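Local coordinates for protein putative protease (Parabacteroides distasonis ATCC 8503, PDB 3KD4) that is a putative exported protease of the hydrolase class, carrying DUF3857 and DUF3858 domains, whose substrate and precise activity remain unknown, at residues Leu394-Met406 with Glu418-Val431. Sequence-based numbering, arbitrary orientation.
Sequences LPAISAGIDSWGM and ELPSLIREEVTYTV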
ATOM      1  N   LEU A 394      31.509 -11.726  -8.220  1.00 27.06           N
ATOM      2  CA  LEU A 394      30.831 -10.999  -9.285  1.00 26.24           C
ATOM      3  C   LEU A 394      29.817 -10.050  -8.607  1.00 26.36           C
ATOM      4  O   LEU A 394      29.051 -10.479  -7.746  1.00 26.99           O
ATOM      5  CB  LEU A 394      30.126 -11.965 -10.233  1.00 25.29           C
ATOM      6  CG  LEU A 394      31.008 -12.981 -10.948  1.00 25.51           C
ATOM      7  CD1 LEU A 394      30.160 -14.105 -11.593  1.00 20.52           C
ATOM      8  CD2 LEU A 394      31.928 -12.272 -11.955  1.00 23.61           C
ATOM      9  N   PRO A 395      29.827  -8.756  -8.959  1.00 26.08           N
ATOM     10  CA  PRO A 395      28.955  -7.852  -8.185  1.00 25.66           C
ATOM     11  C   PRO A 395      27.461  -8.098  -8.392  1.00 25.31           C
ATOM     12  O   PRO A 395      27.032  -8.391  -9.495  1.00 25.26           O
ATOM     13  CB  PRO A 395      29.344  -6.466  -8.695  1.00 25.86           C
ATOM     14  CG  PRO A 395      29.941  -6.699 -10.035  1.00 26.34           C
ATOM     15  CD  PRO A 395      30.599  -8.042  -9.997  1.00 25.99           C
ATOM     16  N   ALA A 396      26.677  -7.985  -7.330  1.00 25.34           N
ATOM     17  CA  ALA A 396      25.221  -8.068  -7.441  1.00 25.34           C
ATOM     18  C   ALA A 396      24.703  -6.831  -8.139  1.00 25.45           C
ATOM     19  O   ALA A 396      25.295  -5.762  -8.015  1.00 25.52           O
ATOM     20  CB  ALA A 396      24.603  -8.177  -6.068  1.00 24.67           C
ATOM     21  N   ILE A 397      23.616  -6.968  -8.881  1.00 25.71           N
ATOM     22  CA  ILE A 397      22.933  -5.798  -9.426  1.00 26.23           C
ATOM     23  C   ILE A 397      21.922  -5.315  -8.386  1.00 26.98           C
ATOM     24  O   ILE A 397      21.675  -6.019  -7.414  1.00 26.15           O
ATOM     25  CB  ILE A 397      22.230  -6.107 -10.753  1.00 26.10           C
ATOM     26  CG1 ILE A 397      21.021  -7.031 -10.544  1.00 25.03           C
ATOM     27  CG2 ILE A 397      23.217  -6.709 -11.736  1.00 26.84           C
ATOM     28  CD1 ILE A 397      20.118  -7.112 -11.745  1.00 24.32           C
ATOM     29  N   SER A 398      21.332  -4.133  -8.621  1.00 28.27           N
ATOM     30  CA  SER A 398      20.393  -3.479  -7.683  1.00 29.36           C
ATOM     31  C   SER A 398      18.926  -3.702  -7.977  1.00 29.30           C
ATOM     32  O   SER A 398      18.121  -3.943  -7.070  1.00 30.88           O
ATOM     33  CB  SER A 398      20.587  -1.973  -7.748  1.00 29.61           C
ATOM     34  OG  SER A 398      21.946  -1.663  -7.662  1.00 32.90           O
ATOM     35  N   ALA A 399      18.578  -3.546  -9.248  1.00 28.92           N
ATOM     36  CA  ALA A 399      17.201  -3.623  -9.697  1.00 27.93           C
ATOM     37  C   ALA A 399      16.685  -5.055  -9.601  1.00 27.63           C
ATOM     38  O   ALA A 399      17.443  -6.014  -9.731  1.00 27.71           O
ATOM     39  CB  ALA A 399      17.098  -3.116 -11.133  1.00 27.40           C
ATOM     40  N   GLY A 400      15.384  -5.199  -9.370  1.00 26.93           N
ATOM     41  CA  GLY A 400      14.760  -6.504  -9.372  1.00 26.13           C
ATOM     42  C   GLY A 400      14.800  -7.184  -8.017  1.00 25.88           C
ATOM     43  O   GLY A 400      14.687  -6.519  -6.979  1.00 24.65           O
ATOM     44  N   ILE A 401      14.944  -8.516  -8.035  1.00 24.29           N
ATOM     45  CA  ILE A 401      14.803  -9.314  -6.837  1.00 24.59           C
ATOM     46  C   ILE A 401      15.810  -8.873  -5.793  1.00 23.42           C
ATOM     47  O   ILE A 401      15.530  -8.948  -4.608  1.00 22.68           O
ATOM     48  CB  ILE A 401      14.995 -10.830  -7.099  1.00 25.16           C
ATOM     49  CG1 ILE A 401      13.898 -11.367  -7.990  1.00 29.07           C
ATOM     50  CG2 ILE A 401      14.874 -11.604  -5.826  1.00 24.94           C
ATOM     51  CD1 ILE A 401      14.209 -12.773  -8.512  1.00 31.64           C
ATOM     52  N   ASP A 402      16.977  -8.414  -6.233  1.00 23.74           N
ATOM     53  CA  ASP A 402      18.017  -7.975  -5.289  1.00 24.27           C
ATOM     54  C   ASP A 402      17.610  -6.774  -4.451  1.00 24.70           C
ATOM     55  O   ASP A 402      18.219  -6.548  -3.422  1.00 25.25           O
ATOM     56  CB  ASP A 402      19.350  -7.719  -5.981  1.00 24.36           C
ATOM     57  CG  ASP A 402      19.977  -9.001  -6.540  1.00 25.24           C
ATOM     58  OD1 ASP A 402      20.291  -9.930  -5.752  1.00 26.90           O
ATOM     59  OD2 ASP A 402      20.166  -9.068  -7.774  1.00 24.23           O
ATOM     60  N   SER A 403      16.584  -6.027  -4.873  1.00 24.64           N
ATOM     61  CA  SER A 403      16.067  -4.928  -4.084  1.00 25.76           C
ATOM     62  C   SER A 403      14.854  -5.335  -3.192  1.00 25.89           C
ATOM     63  O   SER A 403      14.345  -4.514  -2.431  1.00 25.57           O
ATOM     64  CB  SER A 403      15.667  -3.778  -5.018  1.00 26.11           C
ATOM     65  OG  SER A 403      14.502  -4.116  -5.784  1.00 28.97           O
ATOM     66  N   TRP A 404      14.411  -6.592  -3.268  1.00 25.10           N
ATOM     67  CA  TRP A 404      13.196  -7.013  -2.568  1.00 24.78           C
ATOM     68  C   TRP A 404      13.374  -7.274  -1.072  1.00 24.88           C
ATOM     69  O   TRP A 404      12.397  -7.526  -0.362  1.00 25.39           O
ATOM     70  CB  TRP A 404      12.593  -8.248  -3.218  1.00 24.39           C
ATOM     71  CG  TRP A 404      12.016  -8.038  -4.550  1.00 24.51           C
ATOM     72  CD1 TRP A 404      11.877  -6.847  -5.236  1.00 24.34           C
ATOM     73  CD2 TRP A 404      11.383  -9.027  -5.340  1.00 21.56           C
ATOM     74  NE1 TRP A 404      11.236  -7.068  -6.425  1.00 23.69           N
ATOM     75  CE2 TRP A 404      10.905  -8.393  -6.505  1.00 24.16           C
ATOM     76  CE3 TRP A 404      11.174 -10.392  -5.182  1.00 22.00           C
ATOM     77  CZ2 TRP A 404      10.234  -9.092  -7.512  1.00 25.54           C
ATOM     78  CZ3 TRP A 404      10.519 -11.087  -6.177  1.00 25.00           C
ATOM     79  CH2 TRP A 404      10.045 -10.438  -7.321  1.00 24.94           C
ATOM     80  N   GLY A 405      14.604  -7.253  -0.585  1.00 24.77           N
ATOM     81  CA  GLY A 405      14.841  -7.427   0.835  1.00 24.35           C
ATOM     82  C   GLY A 405      14.693  -8.858   1.295  1.00 24.22           C
ATOM     83  O   GLY A 405      14.383  -9.097   2.455  1.00 23.25           O
HETATM   84  N   MSE A 406      14.957  -9.816   0.401  1.00 24.53           N
HETATM   85  CA  MSE A 406      14.695 -11.231   0.655  1.00 24.41           C
HETATM   86  C   MSE A 406      15.963 -12.069   0.736  1.00 25.50           C
HETATM   87  O   MSE A 406      15.914 -13.273   0.497  1.00 26.00           O
HETATM   88  CB  MSE A 406      13.798 -11.835  -0.449  1.00 23.70           C
HETATM   89  CG  MSE A 406      12.422 -11.218  -0.519  1.00 22.32           C
HETATM   90 SE   MSE A 406      11.340 -12.116  -1.783  0.75 17.77          SE
HETATM   91  CE  MSE A 406       9.719 -11.021  -1.572  1.00 17.09           C
ATOM     92  N   GLU A 418       4.024 -13.503  -0.592  1.00 16.68           N
ATOM     93  CA  GLU A 418       3.681 -12.777  -1.832  1.00 17.33           C
ATOM     94  C   GLU A 418       4.835 -11.997  -2.368  1.00 17.13           C
ATOM     95  O   GLU A 418       5.490 -11.277  -1.627  1.00 17.27           O
ATOM     96  CB  GLU A 418       2.507 -11.797  -1.557  1.00 18.15           C
ATOM     97  CG  GLU A 418       1.904 -11.130  -2.806  1.00 17.97           C
ATOM     98  CD  GLU A 418       0.707 -10.281  -2.461  1.00 17.57           C
ATOM     99  OE1 GLU A 418      -0.403 -10.816  -2.529  1.00 19.70           O
ATOM    100  OE2 GLU A 418       0.873  -9.106  -2.076  1.00 15.96           O
ATOM    101  N   LEU A 419       5.072 -12.113  -3.671  1.00 18.19           N
ATOM    102  CA  LEU A 419       6.121 -11.369  -4.341  1.00 18.25           C
ATOM    103  C   LEU A 419       5.563 -10.054  -4.878  1.00 19.17           C
ATOM    104  O   LEU A 419       4.384  -9.979  -5.218  1.00 17.74           O
ATOM    105  CB  LEU A 419       6.645 -12.180  -5.514  1.00 19.24           C
ATOM    106  CG  LEU A 419       7.122 -13.608  -5.253  1.00 19.53           C
ATOM    107  CD1 LEU A 419       7.663 -14.136  -6.576  1.00 15.49           C
ATOM    108  CD2 LEU A 419       8.204 -13.629  -4.168  1.00 18.08           C
ATOM    109  N   PRO A 420       6.407  -9.014  -4.988  1.00 19.39           N
ATOM    110  CA  PRO A 420       5.925  -7.742  -5.525  1.00 19.67           C
ATOM    111  C   PRO A 420       5.428  -7.866  -6.973  1.00 19.52           C
ATOM    112  O   PRO A 420       4.476  -7.193  -7.355  1.00 18.76           O
ATOM    113  CB  PRO A 420       7.165  -6.840  -5.459  1.00 20.52           C
ATOM    114  CG  PRO A 420       8.107  -7.493  -4.554  1.00 20.18           C
ATOM    115  CD  PRO A 420       7.818  -8.946  -4.568  1.00 20.03           C
ATOM    116  N   SER A 421       6.051  -8.758  -7.748  1.00 18.70           N
ATOM    117  CA  SER A 421       5.678  -8.991  -9.152  1.00 19.16           C
ATOM    118  C   SER A 421       6.229 -10.320  -9.610  1.00 18.92           C
ATOM    119  O   SER A 421       7.085 -10.900  -8.951  1.00 19.92           O
ATOM    120  CB  SER A 421       6.257  -7.914 -10.069  1.00 17.98           C
ATOM    121  OG  SER A 421       7.667  -8.076 -10.255  1.00 19.93           O
ATOM    122  N   LEU A 422       5.764 -10.793 -10.749  1.00 19.10           N
ATOM    123  CA  LEU A 422       6.495 -11.839 -11.453  1.00 19.34           C
ATOM    124  C   LEU A 422       7.751 -11.167 -12.009  1.00 19.95           C
ATOM    125  O   LEU A 422       7.791  -9.929 -12.170  1.00 19.13           O
ATOM    126  CB  LEU A 422       5.684 -12.456 -12.571  1.00 19.18           C
ATOM    127  CG  LEU A 422       4.345 -13.046 -12.129  1.00 21.07           C
ATOM    128  CD1 LEU A 422       3.652 -13.680 -13.360  1.00 21.65           C
ATOM    129  CD2 LEU A 422       4.518 -14.047 -11.016  1.00 22.39           C
ATOM    130  N   ILE A 423       8.785 -11.962 -12.290  1.00 19.69           N
ATOM    131  CA  ILE A 423      10.016 -11.369 -12.733  1.00 20.75           C
ATOM    132  C   ILE A 423      10.823 -12.362 -13.559  1.00 21.89           C
ATOM    133  O   ILE A 423      10.715 -13.613 -13.387  1.00 21.02           O
ATOM    134  CB  ILE A 423      10.846 -10.864 -11.513  1.00 21.63           C
ATOM    135  CG1 ILE A 423      11.906  -9.854 -11.967  1.00 23.28           C
ATOM    136  CG2 ILE A 423      11.448 -12.076 -10.739  1.00 20.90           C
ATOM    137  CD1 ILE A 423      12.115  -8.692 -11.019  1.00 25.15           C
ATOM    138  N   ARG A 424      11.603 -11.783 -14.467  1.00 22.53           N
ATOM    139  CA  ARG A 424      12.578 -12.516 -15.254  0.50 23.00           C
ATOM    140  C   ARG A 424      13.821 -11.666 -15.337  1.00 22.77           C
ATOM    141  O   ARG A 424      13.763 -10.503 -15.803  1.00 22.65           O
ATOM    142  CB  ARG A 424      12.071 -12.779 -16.664  0.50 23.94           C
ATOM    143  CG  ARG A 424      10.750 -13.505 -16.753  0.50 27.39           C
ATOM    144  CD  ARG A 424      10.252 -13.552 -18.202  0.50 31.01           C
ATOM    145  NE  ARG A 424      10.749 -14.678 -18.993  0.50 33.15           N
ATOM    146  CZ  ARG A 424      11.864 -14.645 -19.703  0.50 35.36           C
ATOM    147  NH1 ARG A 424      12.605 -13.549 -19.694  0.50 36.72           N
ATOM    148  NH2 ARG A 424      12.237 -15.703 -20.418  0.50 36.35           N
ATOM    149  N   GLU A 425      14.949 -12.218 -14.891  1.00 21.82           N
ATOM    150  CA  GLU A 425      16.204 -11.464 -14.917  1.00 22.47           C
ATOM    151  C   GLU A 425      17.325 -12.238 -15.588  1.00 22.33           C
ATOM    152  O   GLU A 425      17.439 -13.453 -15.419  1.00 21.03           O
ATOM    153  CB  GLU A 425      16.653 -11.072 -13.515  1.00 22.67           C
ATOM    154  CG  GLU A 425      15.555 -10.659 -12.605  1.00 22.33           C
ATOM    155  CD  GLU A 425      16.030  -9.969 -11.355  1.00 25.52           C
ATOM    156  OE1 GLU A 425      17.260  -9.791 -11.157  1.00 26.46           O
ATOM    157  OE2 GLU A 425      15.139  -9.596 -10.558  1.00 27.61           O
ATOM    158  N   GLU A 426      18.143 -11.519 -16.345  1.00 22.62           N
ATOM    159  CA  GLU A 426      19.363 -12.072 -16.898  1.00 23.88           C
ATOM    160  C   GLU A 426      20.502 -11.107 -16.644  1.00 24.06           C
ATOM    161  O   GLU A 426      20.399  -9.922 -16.994  1.00 23.88           O
ATOM    162  CB  GLU A 426      19.221 -12.315 -18.380  1.00 24.26           C
ATOM    163  CG  GLU A 426      20.522 -12.757 -19.020  1.00 28.89           C
ATOM    164  CD  GLU A 426      20.417 -12.832 -20.522  1.00 35.28           C
ATOM    165  OE1 GLU A 426      20.165 -11.778 -21.155  1.00 39.90           O
ATOM    166  OE2 GLU A 426      20.559 -13.945 -21.061  1.00 38.92           O
ATOM    167  N   VAL A 427      21.579 -11.606 -16.028  1.00 23.09           N
ATOM    168  CA  VAL A 427      22.754 -10.786 -15.780  1.00 23.17           C
ATOM    169  C   VAL A 427      23.957 -11.485 -16.421  1.00 23.26           C
ATOM    170  O   VAL A 427      24.233 -12.653 -16.114  1.00 22.48           O
ATOM    171  CB  VAL A 427      23.017 -10.558 -14.271  1.00 22.87           C
ATOM    172  CG1 VAL A 427      24.232  -9.608 -14.078  1.00 22.87           C
ATOM    173  CG2 VAL A 427      21.760  -9.994 -13.591  1.00 22.67           C
ATOM    174  N   THR A 428      24.653 -10.766 -17.303  1.00 23.36           N
ATOM    175  CA  THR A 428      25.810 -11.292 -18.012  1.00 23.96           C
ATOM    176  C   THR A 428      27.079 -10.616 -17.536  1.00 24.07           C
ATOM    177  O   THR A 428      27.217  -9.403 -17.658  1.00 24.39           O
ATOM    178  CB  THR A 428      25.663 -11.081 -19.500  1.00 23.36           C
ATOM    179  OG1 THR A 428      24.524 -11.812 -19.945  1.00 24.45           O
ATOM    180  CG2 THR A 428      26.920 -11.574 -20.266  1.00 24.72           C
ATOM    181  N   TYR A 429      28.012 -11.402 -16.996  1.00 23.91           N
ATOM    182  CA  TYR A 429      29.277 -10.856 -16.513  1.00 23.29           C
ATOM    183  C   TYR A 429      30.356 -11.204 -17.531  1.00 23.94           C
ATOM    184  O   TYR A 429      30.419 -12.331 -17.992  1.00 24.26           O
ATOM    185  CB  TYR A 429      29.667 -11.445 -15.159  1.00 23.41           C
ATOM    186  CG  TYR A 429      28.712 -11.164 -14.037  1.00 21.61           C
ATOM    187  CD1 TYR A 429      27.638 -12.011 -13.776  1.00 22.82           C
ATOM    188  CD2 TYR A 429      28.870 -10.052 -13.242  1.00 21.62           C
ATOM    189  CE1 TYR A 429      26.746 -11.740 -12.749  1.00 21.77           C
ATOM    190  CE2 TYR A 429      27.989  -9.769 -12.211  1.00 21.99           C
ATOM    191  CZ  TYR A 429      26.930 -10.621 -11.964  1.00 22.17           C
ATOM    192  OH  TYR A 429      26.062 -10.332 -10.938  1.00 24.76           O
ATOM    193  N   THR A 430      31.179 -10.235 -17.912  1.00 24.11           N
ATOM    194  CA  THR A 430      32.337 -10.546 -18.727  1.00 24.69           C
ATOM    195  C   THR A 430      33.551 -10.338 -17.828  1.00 25.11           C
ATOM    196  O   THR A 430      33.805  -9.227 -17.333  1.00 24.97           O
ATOM    197  CB  THR A 430      32.420  -9.712 -20.013  1.00 24.80           C
ATOM    198  OG1 THR A 430      31.258  -9.967 -20.813  1.00 24.70           O
ATOM    199  CG2 THR A 430      33.663 -10.099 -20.822  1.00 22.99           C
ATOM    200  N   VAL A 431      34.237 -11.438 -17.563  1.00 24.90           N
ATOM    201  CA  VAL A 431      35.314 -11.448 -16.615  1.00 25.67           C
ATOM    202  C   VAL A 431      36.635 -11.590 -17.373  1.00 26.03           C
ATOM    203  O   VAL A 431      36.805 -12.536 -18.145  1.00 25.76           O
ATOM    204  CB  VAL A 431      35.159 -12.613 -15.616  1.00 25.38           C
ATOM    205  CG1 VAL A 431      36.321 -12.603 -14.652  1.00 26.20           C
ATOM    206  CG2 VAL A 431      33.823 -12.509 -14.882  1.00 24.95           C
TER
HETATM  207  O   HOH W   1      17.824  -8.473  -9.071  1.00 22.79           O
HETATM  208  O   HOH W   2       9.221  -6.104  -9.065  1.00 32.29           O
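Pro420 meets the indole of Trp404 with its CG-CD edge, the proline ring tilting away: CD stands 3.5 Å from the centroid of the six-membered ring and 5° off the normal, a CH-pi contact centred on that face. The opposite face has Gly400 C and Ile401 CA near its rim, where the chain enters the 3-10 turn, and Leu419 CD2 and Ile423 CD1 approach the indole obliquely. An alanine in place of Trp404 would probably leave Pro420 without its aromatic partner and open a gap between the proline and the turn. The carboxylate of Glu425 offers the syn lone pair of OE2 to Ile401 N (2.8 Å, N-H...O 165°), fixing the start of the turn. OE2 also lies 3.3 Å from Gly400 CA, where a beta carbon would clash. Water 1 lies 2.5 Å from Glu425 OE1 and accepts from Asp402 N, a second link to the turn. Farther along, Tyr429 OH donates to Pro395 O (2.6 Å), which sits at the ring edge, while Leu394 CB covers one ring face 3.8 Å from its centroid. Leu394 CG stands anti to the carbonyl carbon (chi1 -60°), which lays the side chain over that face, and its CD2 branch reaches on to Val431 CG2 (3.5 Å, tighter than usual contact). Inward-facing alternate residues of strand 423-433 thus receive an irregular segment with a 3-10 turn, which covers one face of the mixed sheet in the DUF3858 region beside helix 481-495.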